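Side-chain contacts in dihydrodipicolinate synthase (Bacteroides thetaiotaomicron, PDB 4XKY), which probably catalyses a Schiff-base aldol reaction of pyruvate, as dihydrodipicolinate synthase of lysine biosynthesis or a closely related lyase: residues P10-P15 with E32-G37; T14-D19 with Y56-E61; E25-L30 with C67-G72; M62-C67 with A92-D97. All coordinates share one frame; numbering follows the deposited sequence.

Interaction 1 (P10-P15 with E32-G37)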
loop_
_atom_site.group_PDB
_atom_site.type_symbol
_atom_site.label_atom_id
_atom_site.label_comp_id
_atom_site.label_asym_id
_atom_site.label_seq_id
_atom_site.Cartn_x
_atom_site.Cartn_y
_atom_site.Cartn_z
ATOM N N PRO A 10 -17.721 4.329 24.643
ATOM C CA PRO A 10 -17.072 3.057 24.388
ATOM C C PRO A 10 -17.683 2.327 23.222
ATOM O O PRO A 10 -18.916 2.237 23.132
ATOM C CB PRO A 10 -17.305 2.252 25.665
ATOM C CG PRO A 10 -18.374 2.966 26.403
ATOM C CD PRO A 10 -18.351 4.384 25.971
ATOM N N PRO A 11 -16.823 1.827 22.326
ATOM C CA PRO A 11 -17.205 0.856 21.330
ATOM C C PRO A 11 -17.301 -0.497 22.027
ATOM O O PRO A 11 -16.278 -1.146 22.315
ATOM C CB PRO A 11 -16.042 0.902 20.328
ATOM C CG PRO A 11 -14.849 1.248 21.167
ATOM C CD PRO A 11 -15.366 1.998 22.389
ATOM N N LEU A 12 -18.527 -0.900 22.338
ATOM C CA LEU A 12 -18.737 -2.150 23.044
ATOM C C LEU A 12 -18.192 -3.349 22.276
ATOM O O LEU A 12 -18.322 -3.433 21.069
ATOM C CB LEU A 12 -20.217 -2.387 23.330
ATOM C CG LEU A 12 -20.818 -1.729 24.572
ATOM C CD1 LEU A 12 -20.726 -0.231 24.425
ATOM C CD2 LEU A 12 -22.275 -2.106 24.706
ATOM N N VAL A 13 -17.597 -4.293 23.006
ATOM C CA VAL A 13 -17.387 -5.623 22.475
ATOM C C VAL A 13 -18.767 -6.256 22.305
ATOM O O VAL A 13 -19.744 -5.824 22.948
ATOM C CB VAL A 13 -16.472 -6.500 23.375
ATOM C CG1 VAL A 13 -15.092 -5.879 23.522
ATOM C CG2 VAL A 13 -17.050 -6.700 24.750
ATOM N N THR A 14 -18.851 -7.217 21.387
ATOM C CA THR A 14 -20.042 -8.021 21.199
ATOM C C THR A 14 -19.713 -9.300 21.959
ATOM O O THR A 14 -18.956 -10.122 21.477
ATOM C CB THR A 14 -20.345 -8.278 19.701
ATOM O OG1 THR A 14 -20.522 -7.022 19.004
ATOM C CG2 THR A 14 -21.608 -9.132 19.547
ATOM N N PRO A 15 -20.217 -9.438 23.194
ATOM C CA PRO A 15 -19.890 -10.644 23.975
ATOM C C PRO A 15 -20.592 -11.847 23.399
ATOM O O PRO A 15 -21.761 -11.754 23.015
ATOM C CB PRO A 15 -20.383 -10.334 25.379
ATOM C CG PRO A 15 -20.996 -8.980 25.346
ATOM C CD PRO A 15 -21.108 -8.522 23.916
ATOM N N GLU A 32 -24.234 -2.307 32.338
ATOM C CA GLU A 32 -24.367 -1.742 33.677
ATOM C C GLU A 32 -23.017 -1.174 34.120
ATOM O O GLU A 32 -22.952 -0.094 34.661
ATOM C CB GLU A 32 -24.868 -2.780 34.695
ATOM C CG GLU A 32 -26.302 -3.288 34.477
ATOM C CD GLU A 32 -27.346 -2.179 34.427
ATOM O OE1 GLU A 32 -27.118 -1.123 35.054
ATOM O OE2 GLU A 32 -28.389 -2.342 33.750
ATOM N N HIS A 33 -21.938 -1.903 33.864
ATOM C CA HIS A 33 -20.580 -1.483 34.256
ATOM C C HIS A 33 -20.203 -0.155 33.574
ATOM O O HIS A 33 -19.624 0.732 34.192
ATOM C CB HIS A 33 -19.632 -2.631 33.889
ATOM C CG HIS A 33 -18.171 -2.318 33.940
ATOM N ND1 HIS A 33 -17.479 -2.142 35.120
ATOM C CD2 HIS A 33 -17.241 -2.291 32.955
ATOM C CE1 HIS A 33 -16.198 -1.968 34.860
ATOM N NE2 HIS A 33 -16.025 -2.055 33.552
ATOM N N LEU A 34 -20.576 0.003 32.306
ATOM C CA LEU A 34 -20.276 1.245 31.601
ATOM C C LEU A 34 -21.103 2.409 32.122
ATOM O O LEU A 34 -20.574 3.515 32.333
ATOM C CB LEU A 34 -20.458 1.083 30.097
ATOM C CG LEU A 34 -19.498 0.077 29.461
ATOM C CD1 LEU A 34 -19.877 -0.146 28.018
ATOM C CD2 LEU A 34 -18.066 0.539 29.534
ATOM N N ILE A 35 -22.390 2.164 32.357
ATOM C CA ILE A 35 -23.277 3.228 32.819
ATOM C C ILE A 35 -22.817 3.751 34.176
ATOM O O ILE A 35 -22.637 4.956 34.350
ATOM C CB ILE A 35 -24.729 2.757 32.905
ATOM C CG1 ILE A 35 -25.274 2.587 31.490
ATOM C CG2 ILE A 35 -25.580 3.761 33.684
ATOM C CD1 ILE A 35 -26.635 1.941 31.394
ATOM N N ALA A 36 -22.598 2.836 35.121
ATOM C CA ALA A 36 -22.130 3.196 36.458
ATOM C C ALA A 36 -20.767 3.859 36.385
ATOM O O ALA A 36 -20.394 4.620 37.268
ATOM C CB ALA A 36 -22.057 1.966 37.359
ATOM N N GLY A 37 -20.020 3.564 35.330
ATOM C CA GLY A 37 -18.687 4.125 35.177
ATOM C C GLY A 37 -18.661 5.535 34.627
ATOM O O GLY A 37 -17.581 6.115 34.479
#
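P10, L12 and L34 meet within the first beta-alpha unit of a TIM barrel, where the loop after strand 7-8 packs against the end of helix 24-36. The contact is wholly apolar, and L34 is its hub. With CG beside the backbone N (chi1 -64°), L34 reaches toward the loop and brings both methyls to it. CD1 does most of the touching: it lies 3.8 Å from P10 CG and 3.7 Å from L12 CD1, so one methyl packs against a ring carbon and a branch end at once. The other methyl meets the proline alone, L34 CD2 standing 4.0 Å from P10 CG. L34 passes alongside both partners in the opposite sense, rather than meeting either end-on. L12 does not point its CB directly at the helix; its branch end closes the gap, with L12 CG also within 3.9 Å of L34 CD1. A proline suits its position because it offers a compact hydrocarbon ring and has no N-H to satisfy in this buried place, while its carbonyl still pairs with the backbone of F43. The branched ends of the two leucines fill the space between loop and helix. Side chain to side chain, P10 is about 7 Å from V208 and L12 about 7 Å from T48, both predicted pyruvate-binding residues. L42 of strand 42-44 touches both L12 and L34, V39 lies against P10, and L30 and I31 extend the cover of L12 along helix 24-36.

Interaction 2 (T14-D19 with Y56-E61); sequences TPLLDD and YKLRME
L16 and L58 supply the apolar part of the contact, crossing at a slant with one methyl each: L16 CD2 lies 3.6 Å from L58 CD2. L58 points its CB at the loop, its CG opposite the backbone N (chi1 -157°), which sets CD2 against L16 and D19. L16 leaves its backbone at a tangent to the helix, and only its end swings close. Leucine serves well at both places, as a branched end can bridge a gap that the backbones leave wide. The same L58 CD2 also rests 3.6 Å from the carbonyl D19 O, a van der Waals contact between a methyl and a polar backbone atom.

In the TIM barrel these pieces are the loop that follows the first strand and the opening turns of helix 56-70. At L17 and D18 a classic beta bulge faces strand 21-22, just before D19, and L22 of that strand packs on L58.

The polar groups pair within the loop or with residues beyond it. D18 OD1 accepts a weak hydrogen bond from D19 N at 2.9 Å, bent to 143°. The D19 carboxylate is held by the backbone N of A278, and L16 O by the hydroxyl of S273.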
loop_
_atom_site.group_PDB
_atom_site.type_symbol
_atom_site.label_atom_id
_atom_site.label_comp_id
_atom_site.label_asym_id
_atom_site.label_seq_id
_atom_site.Cartn_x
_atom_site.Cartn_y
_atom_site.Cartn_z
ATOM N N THR A 14 -18.851 -7.217 21.387
ATOM C CA THR A 14 -20.042 -8.021 21.199
ATOM C C THR A 14 -19.713 -9.300 21.959
ATOM O O THR A 14 -18.956 -10.122 21.477
ATOM C CB THR A 14 -20.345 -8.278 19.701
ATOM O OG1 THR A 14 -20.522 -7.022 19.004
ATOM C CG2 THR A 14 -21.608 -9.132 19.547
ATOM N N PRO A 15 -20.217 -9.438 23.194
ATOM C CA PRO A 15 -19.890 -10.644 23.975
ATOM C C PRO A 15 -20.592 -11.847 23.399
ATOM O O PRO A 15 -21.761 -11.754 23.015
ATOM C CB PRO A 15 -20.383 -10.334 25.379
ATOM C CG PRO A 15 -20.996 -8.980 25.346
ATOM C CD PRO A 15 -21.108 -8.522 23.916
ATOM N N LEU A 16 -19.844 -12.939 23.301
ATOM C CA LEU A 16 -20.263 -14.166 22.644
ATOM C C LEU A 16 -20.127 -15.379 23.552
ATOM O O LEU A 16 -19.191 -15.464 24.361
ATOM C CB LEU A 16 -19.364 -14.388 21.446
ATOM C CG LEU A 16 -19.392 -13.274 20.414
ATOM C CD1 LEU A 16 -18.399 -13.654 19.328
ATOM C CD2 LEU A 16 -20.808 -13.091 19.855
ATOM N N LEU A 17 -21.055 -16.319 23.428
ATOM C CA LEU A 17 -20.873 -17.662 24.016
ATOM C C LEU A 17 -20.284 -18.617 22.999
ATOM O O LEU A 17 -19.696 -19.628 23.348
ATOM C CB LEU A 17 -22.215 -18.220 24.522
ATOM C CG LEU A 17 -22.863 -17.439 25.667
ATOM C CD1 LEU A 17 -24.153 -18.130 26.135
ATOM C CD2 LEU A 17 -21.896 -17.344 26.847
ATOM N N ASP A 18 -20.504 -18.315 21.727
ATOM C CA ASP A 18 -19.982 -19.129 20.629
ATOM C C ASP A 18 -19.956 -18.240 19.395
ATOM O O ASP A 18 -20.383 -17.091 19.471
ATOM C CB ASP A 18 -20.826 -20.394 20.414
ATOM C CG ASP A 18 -20.080 -21.488 19.622
ATOM O OD1 ASP A 18 -18.857 -21.386 19.445
ATOM O OD2 ASP A 18 -20.717 -22.451 19.162
ATOM N N ASP A 19 -19.449 -18.762 18.280
ATOM C CA ASP A 19 -19.198 -17.960 17.099
ATOM C C ASP A 19 -20.460 -17.214 16.684
ATOM O O ASP A 19 -20.377 -16.093 16.207
ATOM C CB ASP A 19 -18.715 -18.818 15.923
ATOM C CG ASP A 19 -17.401 -19.533 16.199
ATOM O OD1 ASP A 19 -16.397 -18.900 16.540
ATOM O OD2 ASP A 19 -17.365 -20.759 16.068
ATOM N N TYR A 56 -25.351 -11.702 10.180
ATOM C CA TYR A 56 -26.395 -10.678 10.230
ATOM C C TYR A 56 -27.303 -10.867 11.414
ATOM O O TYR A 56 -27.668 -9.923 12.075
ATOM C CB TYR A 56 -27.265 -10.753 8.981
ATOM C CG TYR A 56 -27.868 -9.422 8.638
ATOM C CD1 TYR A 56 -27.052 -8.385 8.206
ATOM C CD2 TYR A 56 -29.231 -9.185 8.756
ATOM C CE1 TYR A 56 -27.570 -7.152 7.884
ATOM C CE2 TYR A 56 -29.762 -7.946 8.433
ATOM C CZ TYR A 56 -28.913 -6.935 7.998
ATOM O OH TYR A 56 -29.358 -5.689 7.660
ATOM N N LYS A 57 -27.687 -12.105 11.681
ATOM C CA LYS A 57 -28.507 -12.396 12.838
ATOM C C LYS A 57 -27.871 -11.872 14.117
ATOM O O LYS A 57 -28.524 -11.201 14.926
ATOM C CB LYS A 57 -28.747 -13.902 12.943
ATOM C CG LYS A 57 -29.644 -14.322 14.101
ATOM C CD LYS A 57 -29.531 -15.823 14.341
ATOM C CE LYS A 57 -28.428 -16.158 15.339
ATOM N NZ LYS A 57 -28.172 -17.622 15.389
ATOM N N LEU A 58 -26.586 -12.151 14.301
ATOM C CA LEU A 58 -25.934 -11.748 15.544
ATOM C C LEU A 58 -25.815 -10.243 15.660
ATOM O O LEU A 58 -26.042 -9.694 16.720
ATOM C CB LEU A 58 -24.575 -12.398 15.662
ATOM C CG LEU A 58 -23.936 -12.576 17.018
ATOM C CD1 LEU A 58 -24.903 -13.093 18.045
ATOM C CD2 LEU A 58 -22.802 -13.555 16.857
ATOM N N ARG A 59 -25.516 -9.568 14.560
ATOM C CA ARG A 59 -25.495 -8.113 14.566
ATOM C C ARG A 59 -26.893 -7.583 14.996
ATOM O O ARG A 59 -26.991 -6.663 15.789
ATOM C CB ARG A 59 -25.074 -7.583 13.200
ATOM C CG ARG A 59 -23.640 -7.931 12.852
ATOM C CD ARG A 59 -23.393 -7.954 11.357
ATOM N NE ARG A 59 -23.273 -6.603 10.824
ATOM C CZ ARG A 59 -23.266 -6.308 9.531
ATOM N NH1 ARG A 59 -23.398 -7.278 8.621
ATOM N NH2 ARG A 59 -23.155 -5.039 9.151
ATOM N N MET A 60 -27.965 -8.187 14.498
ATOM C CA MET A 60 -29.307 -7.732 14.884
ATOM C C MET A 60 -29.594 -7.970 16.362
ATOM O O MET A 60 -30.136 -7.097 17.026
ATOM C CB MET A 60 -30.385 -8.349 14.007
ATOM C CG MET A 60 -30.302 -7.802 12.590
ATOM S SD MET A 60 -31.521 -8.355 11.370
ATOM C CE MET A 60 -31.600 -10.124 11.643
ATOM N N GLU A 61 -29.196 -9.123 16.881
ATOM C CA GLU A 61 -29.362 -9.405 18.297
ATOM C C GLU A 61 -28.566 -8.450 19.185
ATOM O O GLU A 61 -29.040 -8.066 20.242
ATOM C CB GLU A 61 -29.000 -10.844 18.602
ATOM C CG GLU A 61 -29.928 -11.812 17.892
ATOM C CD GLU A 61 -29.640 -13.264 18.199
ATOM O OE1 GLU A 61 -28.629 -13.557 18.874
ATOM O OE2 GLU A 61 -30.418 -14.119 17.730
#

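Interaction 3 (E25-L30 with C67-G72); sequences EGLQRL and CRIAKG
I69 keeps CG1 beside its backbone N (chi1 -62°) and extends from there, so that CD1 reaches L27 on the facing helix. L27 turns its CG away from its own N (chi1 176°), which brings the branch across I69 at a slant: L27 CD2 and I69 CD1 are 3.9 Å apart. The stem of Q28 passes I69 at about a right angle, with I69 CG2 4.1 Å from Q28 CA. Glutamine fits this margin because its methylenes can lie along an apolar neighbour while its amide continues outward. That amide lies beside the R68 guanidinium, the two flat groups steeply inclined (72°). R68 NH2 is anchored by N65 OD1. Where the helix ends, K71 has positive phi, and its folded-back chain gives a hydrogen bond of 2.9 Å from K71 NZ to I69 O, a carbonyl that R73 also reaches. Farther in, L27 continues onto M62, N65 and T66 of helix 56-70, I69 touches I31, and P15 of the loop after strand 7-8 lies against L27, joining the first two helices of the barrel.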
loop_
_atom_site.group_PDB
_atom_site.type_symbol
_atom_site.label_atom_id
_atom_site.label_comp_id
_atom_site.label_asym_id
_atom_site.label_seq_id
_atom_site.Cartn_x
_atom_site.Cartn_y
_atom_site.Cartn_z
ATOM N N GLU A 25 -26.082 -12.314 29.184
ATOM C CA GLU A 25 -25.821 -11.984 30.563
ATOM C C GLU A 25 -24.566 -11.148 30.703
ATOM O O GLU A 25 -24.547 -10.211 31.478
ATOM C CB GLU A 25 -25.731 -13.254 31.410
ATOM C CG GLU A 25 -27.070 -13.985 31.436
ATOM C CD GLU A 25 -27.421 -14.587 32.779
ATOM O OE1 GLU A 25 -27.565 -15.826 32.839
ATOM O OE2 GLU A 25 -27.566 -13.824 33.766
ATOM N N GLY A 26 -23.518 -11.507 29.963
ATOM C CA GLY A 26 -22.302 -10.695 29.907
ATOM C C GLY A 26 -22.563 -9.307 29.387
ATOM O O GLY A 26 -22.068 -8.343 29.932
ATOM N N LEU A 27 -23.358 -9.205 28.330
ATOM C CA LEU A 27 -23.704 -7.904 27.762
ATOM C C LEU A 27 -24.422 -6.994 28.771
ATOM O O LEU A 27 -24.123 -5.814 28.858
ATOM C CB LEU A 27 -24.573 -8.094 26.540
ATOM C CG LEU A 27 -25.087 -6.813 25.912
ATOM C CD1 LEU A 27 -23.965 -5.972 25.366
ATOM C CD2 LEU A 27 -26.020 -7.213 24.809
ATOM N N GLN A 28 -25.363 -7.548 29.527
ATOM C CA GLN A 28 -26.005 -6.808 30.618
ATOM C C GLN A 28 -24.994 -6.343 31.642
ATOM O O GLN A 28 -24.985 -5.171 31.994
ATOM C CB GLN A 28 -27.078 -7.648 31.295
ATOM C CG GLN A 28 -28.244 -7.893 30.350
ATOM C CD GLN A 28 -29.266 -8.908 30.829
ATOM O OE1 GLN A 28 -29.124 -9.504 31.899
ATOM N NE2 GLN A 28 -30.324 -9.091 30.035
ATOM N N ARG A 29 -24.122 -7.236 32.100
ATOM C CA ARG A 29 -23.090 -6.810 33.053
ATOM C C ARG A 29 -22.213 -5.725 32.444
ATOM O O ARG A 29 -21.875 -4.766 33.131
ATOM C CB ARG A 29 -22.216 -7.963 33.555
ATOM C CG ARG A 29 -22.843 -8.807 34.660
ATOM C CD ARG A 29 -21.846 -9.829 35.201
ATOM N NE ARG A 29 -21.513 -10.816 34.170
ATOM C CZ ARG A 29 -22.198 -11.931 33.940
ATOM N NH1 ARG A 29 -23.255 -12.256 34.688
ATOM N NH2 ARG A 29 -21.809 -12.747 32.981
ATOM N N LEU A 30 -21.844 -5.876 31.166
ATOM C CA LEU A 30 -20.980 -4.887 30.506
ATOM C C LEU A 30 -21.646 -3.526 30.483
ATOM O O LEU A 30 -21.030 -2.528 30.845
ATOM C CB LEU A 30 -20.623 -5.334 29.083
ATOM C CG LEU A 30 -19.793 -4.403 28.194
ATOM C CD1 LEU A 30 -18.410 -4.124 28.760
ATOM C CD2 LEU A 30 -19.673 -4.971 26.787
ATOM N N CYS A 67 -30.230 -2.016 23.041
ATOM C CA CYS A 67 -31.271 -1.003 23.242
ATOM C C CYS A 67 -32.196 -1.417 24.386
ATOM O O CYS A 67 -32.514 -0.590 25.220
ATOM C CB CYS A 67 -32.080 -0.763 21.988
ATOM S SG CYS A 67 -31.162 -0.112 20.587
ATOM N N ARG A 68 -32.578 -2.694 24.453
ATOM C CA ARG A 68 -33.428 -3.189 25.541
ATOM C C ARG A 68 -32.785 -2.922 26.892
ATOM O O ARG A 68 -33.415 -2.370 27.805
ATOM C CB ARG A 68 -33.691 -4.698 25.410
ATOM C CG ARG A 68 -34.466 -5.290 26.593
ATOM C CD ARG A 68 -34.720 -6.795 26.515
ATOM N NE ARG A 68 -33.468 -7.534 26.402
ATOM C CZ ARG A 68 -32.626 -7.779 27.403
ATOM N NH1 ARG A 68 -32.872 -7.370 28.641
ATOM N NH2 ARG A 68 -31.516 -8.445 27.148
ATOM N N ILE A 69 -31.518 -3.306 27.011
ATOM C CA ILE A 69 -30.822 -3.256 28.298
ATOM C C ILE A 69 -30.532 -1.822 28.724
ATOM O O ILE A 69 -30.652 -1.487 29.893
ATOM C CB ILE A 69 -29.502 -4.068 28.276
ATOM C CG1 ILE A 69 -29.800 -5.541 28.017
ATOM C CG2 ILE A 69 -28.733 -3.895 29.595
ATOM C CD1 ILE A 69 -28.583 -6.340 27.589
ATOM N N ALA A 70 -30.143 -0.974 27.787
ATOM C CA ALA A 70 -29.848 0.412 28.124
ATOM C C ALA A 70 -31.078 1.160 28.621
ATOM O O ALA A 70 -30.929 2.088 29.404
ATOM C CB ALA A 70 -29.281 1.141 26.932
ATOM N N LYS A 71 -32.270 0.781 28.140
ATOM C CA LYS A 71 -33.541 1.331 28.649
ATOM C C LYS A 71 -33.537 2.848 28.606
ATOM O O LYS A 71 -33.863 3.476 29.593
ATOM C CB LYS A 71 -33.739 0.944 30.126
ATOM C CG LYS A 71 -34.574 -0.279 30.433
ATOM C CD LYS A 71 -34.679 -0.468 31.957
ATOM C CE LYS A 71 -33.431 -1.081 32.619
ATOM N NZ LYS A 71 -32.682 -2.123 31.829
ATOM N N GLY A 72 -33.099 3.447 27.516
ATOM C CA GLY A 72 -33.099 4.920 27.394
ATOM C C GLY A 72 -32.168 5.721 28.303
ATOM O O GLY A 72 -32.094 6.945 28.172
#

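Interaction 4 (M62-C67 with A92-D97); sequences MIKNTC and ACLAAD
I63 and L94 form the tight half of this helix-helix contact, with A95 beside them. The two segments run the same way, 19° apart, with their axes 9.6 Å from each other at closest approach. L94 holds its CG opposite the backbone N (chi1 176°), which sends CD2 over the isoleucine: that methyl lies 3.9 Å from I63 CG2 and 4.0 Å from I63 CD1, so it rests against both branches. I63 CG2 also comes within 4.0 Å of A95 CA, packing on the backbone itself. Alanine suits this spot, because its short side chain lets a neighbouring methyl reach the helix surface. A beta-branched isoleucine suits the other side, since CG2 and the CG1 arm offer L94 two surfaces at once. Loop residues add to this tight side, L45 touching I63 and A100 touching A95.

Toward solvent the packing thins. K64 lies alongside with its methylene chain, K64 CE standing 4.2 Å from L94 CD1, and the same lysine also touches H98. A long aliphatic stem with a charged end is well placed at such a margin.

Both I63 and A95 also pack on V78 of strand 76-79, which lies between the two helices in sequence, so the tight side is the one that meets the sheet. Neighbouring, nearly parallel helices seated on the intervening strand are characteristic of the repeated beta-alpha units of the TIM barrel.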
loop_
_atom_site.group_PDB
_atom_site.type_symbol
_atom_site.label_atom_id
_atom_site.label_comp_id
_atom_site.label_asym_id
_atom_site.label_seq_id
_atom_site.Cartn_x
_atom_site.Cartn_y
_atom_site.Cartn_z
ATOM N N MET A 62 -27.375 -8.053 18.753
ATOM C CA MET A 62 -26.594 -7.131 19.542
ATOM C C MET A 62 -27.319 -5.799 19.639
ATOM O O MET A 62 -27.377 -5.218 20.698
ATOM C CB MET A 62 -25.215 -6.913 18.945
ATOM C CG MET A 62 -24.309 -5.921 19.692
ATOM S SD MET A 62 -23.969 -6.405 21.404
ATOM C CE MET A 62 -22.900 -5.070 21.921
ATOM N N ILE A 63 -27.831 -5.305 18.515
ATOM C CA ILE A 63 -28.579 -4.068 18.498
ATOM C C ILE A 63 -29.809 -4.131 19.407
ATOM O O ILE A 63 -30.008 -3.243 20.235
ATOM C CB ILE A 63 -29.008 -3.736 17.066
ATOM C CG1 ILE A 63 -27.780 -3.347 16.245
ATOM C CG2 ILE A 63 -30.031 -2.598 17.019
ATOM C CD1 ILE A 63 -28.020 -3.391 14.752
ATOM N N LYS A 64 -30.635 -5.162 19.222
ATOM C CA LYS A 64 -31.867 -5.315 19.993
ATOM C C LYS A 64 -31.578 -5.420 21.481
ATOM O O LYS A 64 -32.108 -4.647 22.265
ATOM C CB LYS A 64 -32.655 -6.552 19.567
ATOM C CG LYS A 64 -33.209 -6.551 18.139
ATOM C CD LYS A 64 -34.277 -7.649 18.000
ATOM C CE LYS A 64 -34.308 -8.351 16.647
ATOM N NZ LYS A 64 -33.238 -9.388 16.522
ATOM N N ASN A 65 -30.743 -6.366 21.888
ATOM C CA ASN A 65 -30.406 -6.466 23.322
ATOM C C ASN A 65 -29.772 -5.203 23.900
ATOM O O ASN A 65 -30.067 -4.837 25.035
ATOM C CB ASN A 65 -29.507 -7.672 23.614
ATOM C CG ASN A 65 -30.271 -8.961 23.618
ATOM O OD1 ASN A 65 -30.830 -9.365 24.640
ATOM N ND2 ASN A 65 -30.360 -9.591 22.456
ATOM N N THR A 66 -28.880 -4.542 23.150
ATOM C CA THR A 66 -28.240 -3.332 23.688
ATOM C C THR A 66 -29.308 -2.222 23.970
ATOM O O THR A 66 -29.295 -1.571 25.013
ATOM C CB THR A 66 -27.115 -2.812 22.785
ATOM O OG1 THR A 66 -26.067 -3.785 22.697
ATOM C CG2 THR A 66 -26.536 -1.555 23.374
ATOM N N CYS A 67 -30.230 -2.016 23.041
ATOM C CA CYS A 67 -31.271 -1.003 23.242
ATOM C C CYS A 67 -32.196 -1.417 24.386
ATOM O O CYS A 67 -32.514 -0.590 25.220
ATOM C CB CYS A 67 -32.080 -0.763 21.988
ATOM S SG CYS A 67 -31.162 -0.112 20.587
ATOM N N ALA A 92 -30.086 0.159 10.043
ATOM C CA ALA A 92 -30.527 1.478 10.503
ATOM C C ALA A 92 -31.997 1.461 10.920
ATOM O O ALA A 92 -32.317 1.967 11.976
ATOM C CB ALA A 92 -30.309 2.545 9.450
ATOM N N CYS A 93 -32.882 0.889 10.104
ATOM C CA CYS A 93 -34.314 0.802 10.462
ATOM C C CYS A 93 -34.567 -0.033 11.721
ATOM O O CYS A 93 -35.410 0.313 12.550
ATOM C CB CYS A 93 -35.133 0.268 9.293
ATOM S SG CYS A 93 -35.020 1.394 7.873
ATOM N N LEU A 94 -33.823 -1.123 11.857
ATOM C CA LEU A 94 -33.893 -1.954 13.036
ATOM C C LEU A 94 -33.458 -1.144 14.254
ATOM O O LEU A 94 -34.155 -1.099 15.260
ATOM C CB LEU A 94 -33.000 -3.175 12.863
ATOM C CG LEU A 94 -32.961 -4.026 14.133
ATOM C CD1 LEU A 94 -34.172 -4.943 14.146
ATOM C CD2 LEU A 94 -31.681 -4.827 14.254
ATOM N N ALA A 95 -32.312 -0.484 14.144
ATOM C CA ALA A 95 -31.856 0.452 15.168
ATOM C C ALA A 95 -32.947 1.450 15.559
ATOM O O ALA A 95 -33.243 1.597 16.751
ATOM C CB ALA A 95 -30.599 1.185 14.720
ATOM N N ALA A 96 -33.574 2.105 14.586
ATOM C CA ALA A 96 -34.655 3.056 14.910
ATOM C C ALA A 96 -35.814 2.410 15.648
ATOM O O ALA A 96 -36.283 2.957 16.640
ATOM C CB ALA A 96 -35.186 3.751 13.663
ATOM N N ASP A 97 -36.299 1.276 15.155
ATOM C CA ASP A 97 -37.447 0.600 15.785
ATOM C C ASP A 97 -37.190 0.209 17.232
ATOM O O ASP A 97 -38.103 0.141 18.047
ATOM C CB ASP A 97 -37.828 -0.657 15.016
ATOM C CG ASP A 97 -38.347 -0.363 13.628
ATOM O OD1 ASP A 97 -38.841 0.757 13.373
ATOM O OD2 ASP A 97 -38.259 -1.264 12.777
#

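How the interactions relate
The four contacts follow the start of the barrel from its first loop to its third helix. Interactions 1 and 2 are buried and join the loop after strand 7-8 to helices 24-36 and 56-70 respectively, sharing T14 and P15; both rely on leucine methyls. Interactions 3 and 4 pack helix against helix and are only partly buried, so each pairs an aliphatic inner side with a polar or charged margin. Helix 56-70 serves interactions 2, 3 and 4, its faces turned to different partners. L27 and M62 knit the set together: L27 CD1 lies 3.7 Å from M62 CE, while M62 CE is 3.4 Å from V13 O of the loop.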